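Local coordinates for chemotaxis protein CheX (Desulfovibrio desulfuricans subsp. desulfuricans str. G20, PDB 3HM4) that probably dephosphorylates the phosphorylated response regulator CheY in bacterial chemotaxis, as CheX phosphatases of the CheC-like clan do, at residues V137-F142 with E148-F153; G58-T63 with N97-Q102; A16-L21 with P29-P34; D90-V95 with P119-G124. One frame throughout, in Å; residues are numbered along the deposited sequence. Where two conformers were deposited one is given.

Contact 1. Residues V137-F142 with E148-F153; sequences VIAIPF and EFTVEF
Backbone pairing of I138, I140 and F142 with F153, V151 and F149 joins strands 138-142 and 149-153. Each of the three antiparallel pairs is hydrogen-bonded. In the middle one I140 N lies 2.8 Å from V151 O and V151 N 3.0 Å from I140 O, whereas the bond from F149 N to F142 O, at 3.4 Å, is weak. The proline falls in a non-hydrogen-bonded pair, P141 with T150, where its lack of an N-H costs no bond to strand 149-153; A139 with E152 is the other such pair, and A139 CA makes a C-H...O contact with V151 O.

Aromatic contacts gather on the face that carries the hydrogen-bonded pairs. F142 and F149 form an offset stack, their centroids 4.5 Å apart and planes at 15°. CB of F142 stands 3.7 Å from the F149 centroid in a CH-pi contact. F149 CG sits between its own N and carbonyl carbon (chi1 68°), which folds the ring across onto F142. F153 has nearly the same first torsion and receives I138 CB over one face, 3.9 Å from its centroid, while I140 CD1 lies at the ring edge.

The opposite face is more polar. A139 CB touches T150 CG2 at 3.9 Å, and the carboxylate of E152 makes a salt bridge with K37. Together these features describe an antiparallel beta hairpin within the larger antiparallel sheet, its aromatic face packed beneath helix 10-25.

Contact 2. Residues G58-T63 with N97-Q102; sequences GSISVT and NMISGQ
No ring or other flat side-chain group takes part where I60 meets I99 and S100, so there is neither face nor edge to cover and the contact is one of aliphatic branches. The CG2 methyl of I60 comes up to CG2 of I99, 4.3 Å away, branch against branch. The other arm of I60 touches the helix backbone: CD1 ends 4.2 Å from S100 CA. That reach follows from an extended chain, with CD1 anti to CA (chi2 166°), which carries the methyl outward from the strand. I60 thus meets two successive helix residues, CG2 at I99 and CD1 at S100.

No hydrogen bond joins the segments. The hydroxyl of S100 is turned to R104 further along its own helix, so the polar group is satisfied without help from the strand. The area buried between the segments is small, and the join rests on these two touches.

Strand 58-64 lies inside the six-stranded sheet, between 47-53 and 149-155, and helix 84-109 covers it here. Helix 10-25 runs close by on the same side: its F13 packs against I60 and its T17 against I99, so the two isoleucines lie in the apolar layer between the sheet and both helices.

Contact 3. Residues A16-L21 with P29-P34; sequences ATTNVL and PIPGQP
The carbonyl oxygen of T18 has two neighbours, the ring of P29, whose CG comes to 3.5 Å from T18 O, and the hydroxyl of S22 one turn further along the helix. The second is a hydrogen bond; the first is a van der Waals approach, and no hydrogen bond crosses between the segments. P29 CG also lies 3.9 Å from CB of L21, so the CG corner of the ring touches both a carbonyl and a methylene of the helix.

T18 carries most of the remaining contact through both of its branches. Its methyl, CG2, is 3.9 Å from P29 O, and its hydroxyl faces the second proline, with OG1 3.9 Å from CG of P31. With chi1 at -56°, OG1 stands beside its own backbone N and bonds to V14 O one turn back, presenting a satisfied oxygen to the aliphatic ring. The threonine therefore meets P29 with its methyl and P31 with its hydroxyl, and the P31 ring crosses it at about a right angle.

F142 of strand 138-143 touches T18, P29 and P31 alike and closes the junction from the sheet side. Here helix 10-25 packs near the edge of the sheet, where 30-36 is the outermost strand within this chain, next to 138-143.

Contact 4. Residues D90-V95 with P119-G124; sequences DAVGEV and PSVIMG
Chi1 of V121 is 175°, which puts CG1 anti to the backbone N and leaves CG2 beside that N; the second methyl is the one that meets the helix at V92 and G93. V92 has nearly the same torsion (chi1 173°), so its CG1 is likewise anti to the backbone N, and this methyl comes to 4.3 Å from V121 CG2. The two valines thus meet branch to branch, each with its CB directed at the other segment.

V121 reaches further, onto the helix backbone itself. Its CG2 lies 3.8 Å from G93 N and 3.9 Å from G93 CA. With no side chain on G93, the methyl rests directly against the main chain, and the CA atoms of G93 and V121 are 6.3 Å apart. At the start of 119-124, P119 adds a looser touch, its ring atom CG standing 4.1 Å from G93 O. No hydrogen bond links the two segments, and all four touching residues are buried, so the join is made by van der Waals contact.

Helix 84-109 here covers strand 115-123, the edge strand of the sheet within this chain, whose neighbour 47-53 contributes A48 beneath V92 and V50 beside P119. On its outer side the strand does not end the sheet: S120 to M123 pair antiparallel with a strand of the second subunit, and V121 also packs on V132 of that subunit. The contact therefore sits where one subunit's helix layer meets a sheet continued across the dimer.

All four contacts reach the same antiparallel sheet, but at different places and by different means. Contact 1 is strand to strand, buried, hydrogen-bonded and aromatic; contacts 2, 3 and 4 set helices on the sheet without any hydrogen bond between segments. Contacts 2 and 4 share helix 84-109 and are buried, with aliphatic side chains against each other and against helix backbone, the first near the centre of the chain, the second at the edge strand that meets the second subunit. Contact 3, only partly buried, lies at the other edge and relies on prolines against a threonine. Contacts 3 and 4, their centres about 17 Å apart, still touch through V20, L21 and V95.

Contact 1. Residues V137-F142 with E148-F153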
loop_
_atom_site.group_PDB
_atom_site.type_symbol
_atom_site.label_atom_id
_atom_site.label_comp_id
_atom_site.label_asym_id
_atom_site.label_seq_id
_atom_site.Cartn_x
_atom_site.Cartn_y
_atom_site.Cartn_z
ATOM N N VAL A 137 -0.353 -15.273 1.787
ATOM C CA VAL A 137 -0.460 -14.128 2.636
ATOM C C VAL A 137 -0.823 -14.658 4.019
ATOM O O VAL A 137 -1.762 -15.428 4.154
ATOM C CB VAL A 137 -1.502 -13.148 2.107
ATOM C CG1 VAL A 137 -1.716 -11.991 3.112
ATOM C CG2 VAL A 137 -1.097 -12.605 0.721
ATOM N N ILE A 138 -0.090 -14.214 5.022
ATOM C CA ILE A 138 -0.289 -14.651 6.413
ATOM C C ILE A 138 -1.057 -13.522 7.117
ATOM O O ILE A 138 -0.689 -12.348 7.026
ATOM C CB ILE A 138 1.063 -14.921 7.123
ATOM C CG1 ILE A 138 1.920 -15.923 6.345
ATOM C CG2 ILE A 138 0.841 -15.358 8.586
ATOM C CD1 ILE A 138 1.236 -17.204 6.017
ATOM N N ALA A 139 -2.128 -13.884 7.813
ATOM C CA ALA A 139 -2.963 -12.956 8.548
ATOM C C ALA A 139 -2.953 -13.321 10.035
ATOM O O ALA A 139 -2.979 -14.489 10.410
ATOM C CB ALA A 139 -4.414 -12.971 8.007
ATOM N N ILE A 140 -2.954 -12.303 10.890
ATOM C CA ILE A 140 -3.036 -12.495 12.326
ATOM C C ILE A 140 -4.155 -11.593 12.848
ATOM O O ILE A 140 -4.010 -10.366 12.806
ATOM C CB ILE A 140 -1.739 -12.223 13.072
ATOM C CG1 ILE A 140 -0.540 -12.942 12.387
ATOM C CG2 ILE A 140 -1.939 -12.697 14.556
ATOM C CD1 ILE A 140 0.218 -12.105 11.407
ATOM N N PRO A 141 -5.269 -12.174 13.333
ATOM C CA PRO A 141 -6.356 -11.346 13.830
ATOM C C PRO A 141 -6.056 -10.916 15.270
ATOM O O PRO A 141 -5.414 -11.666 16.013
ATOM C CB PRO A 141 -7.564 -12.273 13.758
ATOM C CG PRO A 141 -6.948 -13.641 14.089
ATOM C CD PRO A 141 -5.530 -13.605 13.521
ATOM N N PHE A 142 -6.593 -9.743 15.661
ATOM C CA PHE A 142 -6.398 -9.219 17.002
ATOM C C PHE A 142 -7.711 -8.774 17.597
ATOM O O PHE A 142 -8.554 -8.171 16.918
ATOM C CB PHE A 142 -5.497 -7.963 17.000
ATOM C CG PHE A 142 -4.020 -8.244 16.884
ATOM C CD1 PHE A 142 -3.463 -8.646 15.669
ATOM C CD2 PHE A 142 -3.186 -8.040 17.968
ATOM C CE1 PHE A 142 -2.094 -8.876 15.555
ATOM C CE2 PHE A 142 -1.819 -8.213 17.872
ATOM C CZ PHE A 142 -1.267 -8.653 16.642
ATOM N N GLU A 148 -11.582 -4.764 16.650
ATOM C CA GLU A 148 -10.575 -5.628 16.055
ATOM C C GLU A 148 -9.776 -5.006 14.936
ATOM O O GLU A 148 -10.151 -3.993 14.348
ATOM C CB GLU A 148 -11.245 -6.888 15.522
ATOM C CG GLU A 148 -11.933 -7.661 16.619
ATOM C CD GLU A 148 -12.684 -8.866 16.143
ATOM O OE1 GLU A 148 -12.663 -9.203 14.931
ATOM O OE2 GLU A 148 -13.292 -9.547 17.016
ATOM N N PHE A 149 -8.634 -5.637 14.668
ATOM C CA PHE A 149 -7.848 -5.354 13.471
ATOM C C PHE A 149 -7.132 -6.646 13.109
ATOM O O PHE A 149 -7.033 -7.557 13.924
ATOM C CB PHE A 149 -6.875 -4.157 13.672
ATOM C CG PHE A 149 -5.734 -4.400 14.638
ATOM C CD1 PHE A 149 -4.541 -4.946 14.177
ATOM C CD2 PHE A 149 -5.866 -4.158 15.998
ATOM C CE1 PHE A 149 -3.477 -5.166 15.042
ATOM C CE2 PHE A 149 -4.831 -4.394 16.847
ATOM C CZ PHE A 149 -3.621 -4.929 16.377
ATOM N N THR A 150 -6.574 -6.661 11.913
ATOM C CA THR A 150 -5.790 -7.791 11.441
ATOM C C THR A 150 -4.508 -7.290 10.792
ATOM O O THR A 150 -4.562 -6.338 10.024
ATOM C CB THR A 150 -6.579 -8.630 10.388
ATOM O OG1 THR A 150 -7.737 -9.224 11.019
ATOM C CG2 THR A 150 -5.768 -9.764 9.779
ATOM N N VAL A 151 -3.380 -7.936 11.090
ATOM C CA VAL A 151 -2.088 -7.686 10.452
ATOM C C VAL A 151 -1.896 -8.753 9.400
ATOM O O VAL A 151 -2.204 -9.934 9.641
ATOM C CB VAL A 151 -0.902 -7.791 11.424
ATOM C CG1 VAL A 151 0.474 -7.872 10.676
ATOM C CG2 VAL A 151 -0.932 -6.632 12.383
ATOM N N GLU A 152 -1.409 -8.364 8.215
ATOM C CA GLU A 152 -1.100 -9.320 7.159
ATOM C C GLU A 152 0.297 -9.075 6.658
ATOM O O GLU A 152 0.788 -7.929 6.683
ATOM C CB GLU A 152 -2.091 -9.202 6.007
ATOM C CG GLU A 152 -3.537 -9.394 6.460
ATOM C CD GLU A 152 -4.570 -9.301 5.399
ATOM O OE1 GLU A 152 -4.289 -8.682 4.373
ATOM O OE2 GLU A 152 -5.724 -9.758 5.658
ATOM N N PHE A 153 0.959 -10.129 6.221
ATOM C CA PHE A 153 2.254 -9.957 5.603
ATOM C C PHE A 153 2.475 -11.001 4.540
ATOM O O PHE A 153 1.811 -12.051 4.510
ATOM C CB PHE A 153 3.410 -9.919 6.623
ATOM C CG PHE A 153 3.717 -11.233 7.263
ATOM C CD1 PHE A 153 3.091 -11.613 8.465
ATOM C CD2 PHE A 153 4.624 -12.118 6.692
ATOM C CE1 PHE A 153 3.376 -12.842 9.048
ATOM C CE2 PHE A 153 4.895 -13.342 7.285
ATOM C CZ PHE A 153 4.272 -13.706 8.444
#

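Contact 2. Residues G58-T63 with N97-Q102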
loop_
_atom_site.group_PDB
_atom_site.type_symbol
_atom_site.label_atom_id
_atom_site.label_comp_id
_atom_site.label_asym_id
_atom_site.label_seq_id
_atom_site.Cartn_x
_atom_site.Cartn_y
_atom_site.Cartn_z
ATOM N N GLY A 58 8.377 -8.014 -0.004
ATOM C CA GLY A 58 7.042 -8.236 0.516
ATOM C C GLY A 58 6.420 -6.998 1.069
ATOM O O GLY A 58 6.749 -5.902 0.632
ATOM N N SER A 59 5.495 -7.220 1.987
ATOM C CA SER A 59 4.704 -6.125 2.505
ATOM C C SER A 59 4.099 -6.492 3.859
ATOM O O SER A 59 3.912 -7.670 4.155
ATOM C CB SER A 59 3.576 -5.881 1.530
ATOM O OG SER A 59 2.790 -4.786 1.897
ATOM N N ILE A 60 3.833 -5.457 4.648
ATOM C CA ILE A 60 3.091 -5.577 5.909
ATOM C C ILE A 60 1.872 -4.657 5.796
ATOM O O ILE A 60 2.012 -3.486 5.405
ATOM C CB ILE A 60 3.915 -5.146 7.143
ATOM C CG1 ILE A 60 5.282 -5.831 7.173
ATOM C CG2 ILE A 60 3.120 -5.366 8.459
ATOM C CD1 ILE A 60 6.257 -5.206 8.173
ATOM N N SER A 61 0.678 -5.175 6.090
ATOM C CA SER A 61 -0.505 -4.319 6.164
ATOM C C SER A 61 -1.244 -4.527 7.471
ATOM O O SER A 61 -1.102 -5.537 8.150
ATOM C CB SER A 61 -1.458 -4.540 4.982
ATOM O OG SER A 61 -1.971 -5.839 5.003
ATOM N N VAL A 62 -2.061 -3.539 7.795
ATOM C CA VAL A 62 -2.955 -3.626 8.933
ATOM C C VAL A 62 -4.315 -3.081 8.484
ATOM O O VAL A 62 -4.375 -2.030 7.870
ATOM C CB VAL A 62 -2.355 -2.907 10.159
ATOM C CG1 VAL A 62 -2.101 -1.423 9.876
ATOM C CG2 VAL A 62 -3.207 -3.154 11.393
ATOM N N THR A 63 -5.381 -3.829 8.745
ATOM C CA THR A 63 -6.740 -3.452 8.400
ATOM C C THR A 63 -7.519 -3.370 9.701
ATOM O O THR A 63 -7.647 -4.373 10.426
ATOM C CB THR A 63 -7.379 -4.370 7.366
ATOM O OG1 THR A 63 -6.687 -4.228 6.133
ATOM C CG2 THR A 63 -8.860 -4.047 7.156
ATOM N N ASN A 97 4.828 2.851 10.525
ATOM C CA ASN A 97 6.286 3.045 10.489
ATOM C C ASN A 97 6.953 2.320 11.646
ATOM O O ASN A 97 7.997 1.708 11.479
ATOM C CB ASN A 97 6.660 4.536 10.508
ATOM C CG ASN A 97 6.843 5.121 9.126
ATOM O OD1 ASN A 97 7.462 4.480 8.267
ATOM N ND2 ASN A 97 6.370 6.327 8.910
HETATM N N MSE A 98 6.349 2.380 12.834
HETATM C CA MSE A 98 6.901 1.722 14.007
HETATM C C MSE A 98 6.831 0.203 13.926
HETATM O O MSE A 98 7.798 -0.476 14.292
HETATM C CB MSE A 98 6.237 2.210 15.291
HETATM C CG MSE A 98 6.541 3.663 15.618
HETATM SE SE MSE A 98 5.508 4.260 17.135
HETATM C CE MSE A 98 6.268 3.135 18.460
ATOM N N ILE A 99 5.722 -0.344 13.409
ATOM C CA ILE A 99 5.619 -1.780 13.217
ATOM C C ILE A 99 6.701 -2.233 12.203
ATOM O O ILE A 99 7.401 -3.204 12.451
ATOM C CB ILE A 99 4.219 -2.235 12.739
ATOM C CG1 ILE A 99 3.223 -2.064 13.906
ATOM C CG2 ILE A 99 4.220 -3.699 12.237
ATOM C CD1 ILE A 99 1.772 -2.258 13.482
ATOM N N SER A 100 6.831 -1.507 11.093
ATOM C CA SER A 100 7.858 -1.836 10.130
ATOM C C SER A 100 9.264 -1.825 10.775
ATOM O O SER A 100 10.045 -2.775 10.616
ATOM C CB SER A 100 7.812 -0.867 8.969
ATOM O OG SER A 100 8.889 -1.100 8.082
ATOM N N GLY A 101 9.577 -0.766 11.499
ATOM C CA GLY A 101 10.909 -0.651 12.121
ATOM C C GLY A 101 11.186 -1.759 13.118
ATOM O O GLY A 101 12.249 -2.402 13.093
ATOM N N GLN A 102 10.192 -2.051 13.956
ATOM C CA GLN A 102 10.358 -3.090 14.988
ATOM C C GLN A 102 10.386 -4.499 14.439
ATOM O O GLN A 102 11.179 -5.310 14.871
ATOM C CB GLN A 102 9.316 -2.918 16.087
ATOM C CG GLN A 102 9.551 -1.615 16.825
ATOM C CD GLN A 102 8.624 -1.377 17.990
ATOM O OE1 GLN A 102 8.141 -2.307 18.610
ATOM N NE2 GLN A 102 8.399 -0.110 18.296
#

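Contact 3. Residues A16-L21 with P29-P34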
loop_
_atom_site.group_PDB
_atom_site.type_symbol
_atom_site.label_atom_id
_atom_site.label_comp_id
_atom_site.label_asym_id
_atom_site.label_seq_id
_atom_site.Cartn_x
_atom_site.Cartn_y
_atom_site.Cartn_z
ATOM N N ALA A 16 5.951 -7.145 17.146
ATOM C CA ALA A 16 6.062 -5.722 16.836
ATOM C C ALA A 16 4.688 -5.022 16.900
ATOM O O ALA A 16 4.544 -3.925 17.422
ATOM C CB ALA A 16 6.708 -5.504 15.458
ATOM N N THR A 17 3.692 -5.668 16.291
ATOM C CA THR A 17 2.321 -5.126 16.265
ATOM C C THR A 17 1.750 -4.972 17.687
ATOM O O THR A 17 1.223 -3.917 18.039
ATOM C CB THR A 17 1.413 -5.969 15.383
ATOM O OG1 THR A 17 1.938 -5.943 14.057
ATOM C CG2 THR A 17 0.010 -5.391 15.345
ATOM N N THR A 18 1.903 -6.035 18.467
ATOM C CA THR A 18 1.420 -5.999 19.841
ATOM C C THR A 18 2.101 -4.895 20.629
ATOM O O THR A 18 1.417 -4.072 21.299
ATOM C CB THR A 18 1.617 -7.384 20.526
ATOM O OG1 THR A 18 0.968 -8.415 19.756
ATOM C CG2 THR A 18 1.129 -7.367 22.000
ATOM N N ASN A 19 3.429 -4.824 20.520
ATOM C CA ASN A 19 4.171 -3.816 21.284
ATOM C C ASN A 19 3.822 -2.402 20.857
ATOM O O ASN A 19 3.614 -1.546 21.703
ATOM C CB ASN A 19 5.677 -4.052 21.185
ATOM C CG ASN A 19 6.134 -5.311 21.912
ATOM O OD1 ASN A 19 5.385 -5.912 22.690
ATOM N ND2 ASN A 19 7.366 -5.728 21.642
ATOM N N VAL A 20 3.746 -2.139 19.551
ATOM C CA VAL A 20 3.436 -0.795 19.084
ATOM C C VAL A 20 2.027 -0.354 19.510
ATOM O O VAL A 20 1.857 0.752 20.022
ATOM C CB VAL A 20 3.606 -0.660 17.542
ATOM C CG1 VAL A 20 3.125 0.670 17.069
ATOM C CG2 VAL A 20 5.088 -0.830 17.205
ATOM N N LEU A 21 1.024 -1.210 19.272
ATOM C CA LEU A 21 -0.362 -0.864 19.643
ATOM C C LEU A 21 -0.532 -0.680 21.158
ATOM O O LEU A 21 -1.296 0.200 21.587
ATOM C CB LEU A 21 -1.411 -1.805 19.034
ATOM C CG LEU A 21 -1.861 -1.498 17.594
ATOM C CD1 LEU A 21 -2.459 -0.052 17.502
ATOM C CD2 LEU A 21 -0.743 -1.689 16.636
ATOM N N PRO A 29 -3.860 -4.973 22.886
ATOM C CA PRO A 29 -4.026 -5.873 21.760
ATOM C C PRO A 29 -3.700 -7.317 22.147
ATOM O O PRO A 29 -2.695 -7.577 22.835
ATOM C CB PRO A 29 -3.032 -5.362 20.742
ATOM C CG PRO A 29 -2.015 -4.694 21.560
ATOM C CD PRO A 29 -2.747 -4.049 22.663
ATOM N N ILE A 30 -4.545 -8.244 21.718
ATOM C CA ILE A 30 -4.370 -9.672 21.974
ATOM C C ILE A 30 -4.378 -10.412 20.641
ATOM O O ILE A 30 -5.429 -10.541 20.004
ATOM C CB ILE A 30 -5.505 -10.211 22.886
ATOM C CG1 ILE A 30 -5.554 -9.442 24.217
ATOM C CG2 ILE A 30 -5.332 -11.694 23.135
ATOM C CD1 ILE A 30 -6.733 -9.867 25.127
ATOM N N PRO A 31 -3.215 -10.931 20.204
ATOM C CA PRO A 31 -3.224 -11.647 18.937
ATOM C C PRO A 31 -3.838 -13.028 19.036
ATOM O O PRO A 31 -3.643 -13.770 20.030
ATOM C CB PRO A 31 -1.739 -11.782 18.579
ATOM C CG PRO A 31 -1.035 -11.723 19.864
ATOM C CD PRO A 31 -1.864 -10.851 20.781
ATOM N N GLY A 32 -4.539 -13.400 17.969
ATOM C CA GLY A 32 -5.003 -14.734 17.789
ATOM C C GLY A 32 -3.938 -15.535 17.052
ATOM O O GLY A 32 -2.795 -15.090 16.862
ATOM N N GLN A 33 -4.353 -16.696 16.559
ATOM C CA GLN A 33 -3.458 -17.579 15.815
ATOM C C GLN A 33 -3.269 -17.086 14.402
ATOM O O GLN A 33 -4.248 -16.748 13.718
ATOM C CB GLN A 33 -3.936 -19.030 15.741
ATOM C CG GLN A 33 -3.922 -19.738 17.047
ATOM C CD GLN A 33 -2.554 -19.864 17.693
ATOM O OE1 GLN A 33 -2.380 -19.516 18.854
ATOM N NE2 GLN A 33 -1.576 -20.330 16.935
ATOM N N PRO A 34 -2.009 -17.077 13.933
ATOM C CA PRO A 34 -1.809 -16.735 12.526
ATOM C C PRO A 34 -2.477 -17.766 11.635
ATOM O O PRO A 34 -2.610 -18.946 12.006
ATOM C CB PRO A 34 -0.297 -16.842 12.348
ATOM C CG PRO A 34 0.250 -16.555 13.706
ATOM C CD PRO A 34 -0.706 -17.247 14.624
#

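Contact 4. Residues D90-V95 with P119-G124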
loop_
_atom_site.group_PDB
_atom_site.type_symbol
_atom_site.label_atom_id
_atom_site.label_comp_id
_atom_site.label_asym_id
_atom_site.label_seq_id
_atom_site.Cartn_x
_atom_site.Cartn_y
_atom_site.Cartn_z
ATOM N N ASP A 90 -1.922 10.592 10.184
ATOM C CA ASP A 90 -0.757 10.782 11.033
ATOM C C ASP A 90 -0.542 9.675 12.073
ATOM O O ASP A 90 0.569 9.129 12.224
ATOM C CB ASP A 90 -0.769 12.150 11.735
ATOM C CG ASP A 90 -0.561 13.315 10.780
ATOM O OD1 ASP A 90 0.000 13.144 9.668
ATOM O OD2 ASP A 90 -0.993 14.440 11.145
ATOM N N ALA A 91 -1.614 9.317 12.778
ATOM C CA ALA A 91 -1.527 8.331 13.873
ATOM C C ALA A 91 -1.289 6.919 13.339
ATOM O O ALA A 91 -0.369 6.213 13.765
ATOM C CB ALA A 91 -2.807 8.352 14.738
ATOM N N VAL A 92 -2.108 6.511 12.373
ATOM C CA VAL A 92 -1.960 5.161 11.802
ATOM C C VAL A 92 -0.676 5.071 10.997
ATOM O O VAL A 92 -0.022 4.027 11.000
ATOM C CB VAL A 92 -3.221 4.720 11.019
ATOM C CG1 VAL A 92 -2.981 3.367 10.282
ATOM C CG2 VAL A 92 -4.417 4.661 11.980
ATOM N N GLY A 93 -0.313 6.164 10.333
ATOM C CA GLY A 93 0.949 6.184 9.594
ATOM C C GLY A 93 2.153 5.977 10.512
ATOM O O GLY A 93 3.069 5.215 10.185
ATOM N N GLU A 94 2.130 6.616 11.683
ATOM C CA GLU A 94 3.228 6.418 12.630
ATOM C C GLU A 94 3.250 5.013 13.195
ATOM O O GLU A 94 4.311 4.399 13.317
ATOM C CB GLU A 94 3.194 7.459 13.741
ATOM C CG GLU A 94 4.353 7.305 14.747
ATOM C CD GLU A 94 5.773 7.420 14.124
ATOM O OE1 GLU A 94 5.959 8.095 13.085
ATOM O OE2 GLU A 94 6.743 6.852 14.701
ATOM N N VAL A 95 2.081 4.502 13.573
ATOM C CA VAL A 95 1.960 3.107 14.027
ATOM C C VAL A 95 2.600 2.164 12.993
ATOM O O VAL A 95 3.347 1.255 13.342
ATOM C CB VAL A 95 0.471 2.707 14.270
ATOM C CG1 VAL A 95 0.271 1.170 14.349
ATOM C CG2 VAL A 95 -0.018 3.438 15.541
ATOM N N PRO A 119 5.035 4.159 4.417
ATOM C CA PRO A 119 3.668 3.631 4.438
ATOM C C PRO A 119 2.671 4.476 3.654
ATOM O O PRO A 119 2.905 5.640 3.368
ATOM C CB PRO A 119 3.289 3.658 5.940
ATOM C CG PRO A 119 4.590 3.827 6.655
ATOM C CD PRO A 119 5.460 4.626 5.753
ATOM N N SER A 120 1.537 3.839 3.381
ATOM C CA SER A 120 0.344 4.532 2.897
ATOM C C SER A 120 -0.826 4.133 3.788
ATOM O O SER A 120 -0.884 3.006 4.300
ATOM C CB SER A 120 -0.001 4.227 1.435
ATOM O OG SER A 120 0.969 4.772 0.555
ATOM N N VAL A 121 -1.754 5.074 3.970
ATOM C CA VAL A 121 -2.956 4.900 4.771
ATOM C C VAL A 121 -4.162 5.017 3.859
ATOM O O VAL A 121 -4.273 5.957 3.053
ATOM C CB VAL A 121 -3.036 5.897 5.952
ATOM C CG1 VAL A 121 -4.387 5.713 6.662
ATOM C CG2 VAL A 121 -1.879 5.715 6.900
ATOM N N ILE A 122 -5.055 4.029 3.963
ATOM C CA ILE A 122 -6.245 3.919 3.159
ATOM C C ILE A 122 -7.476 4.130 4.033
ATOM O O ILE A 122 -7.585 3.566 5.121
ATOM C CB ILE A 122 -6.330 2.541 2.471
ATOM C CG1 ILE A 122 -5.135 2.353 1.496
ATOM C CG2 ILE A 122 -7.644 2.358 1.685
ATOM C CD1 ILE A 122 -3.983 1.753 2.055
HETATM N N MSE A 123 -8.414 4.961 3.564
HETATM C CA MSE A 123 -9.648 5.155 4.288
HETATM C C MSE A 123 -10.869 4.996 3.399
HETATM O O MSE A 123 -10.829 5.277 2.209
HETATM C CB MSE A 123 -9.666 6.532 4.925
HETATM C CG MSE A 123 -8.483 6.839 5.851
HETATM SE SE MSE A 123 -8.491 8.590 6.589
HETATM C CE MSE A 123 -6.642 9.007 6.423
ATOM N N GLY A 124 -11.952 4.568 4.019
ATOM C CA GLY A 124 -13.268 4.435 3.373
ATOM C C GLY A 124 -13.906 3.179 3.897
ATOM O O GLY A 124 -13.294 2.136 3.920
#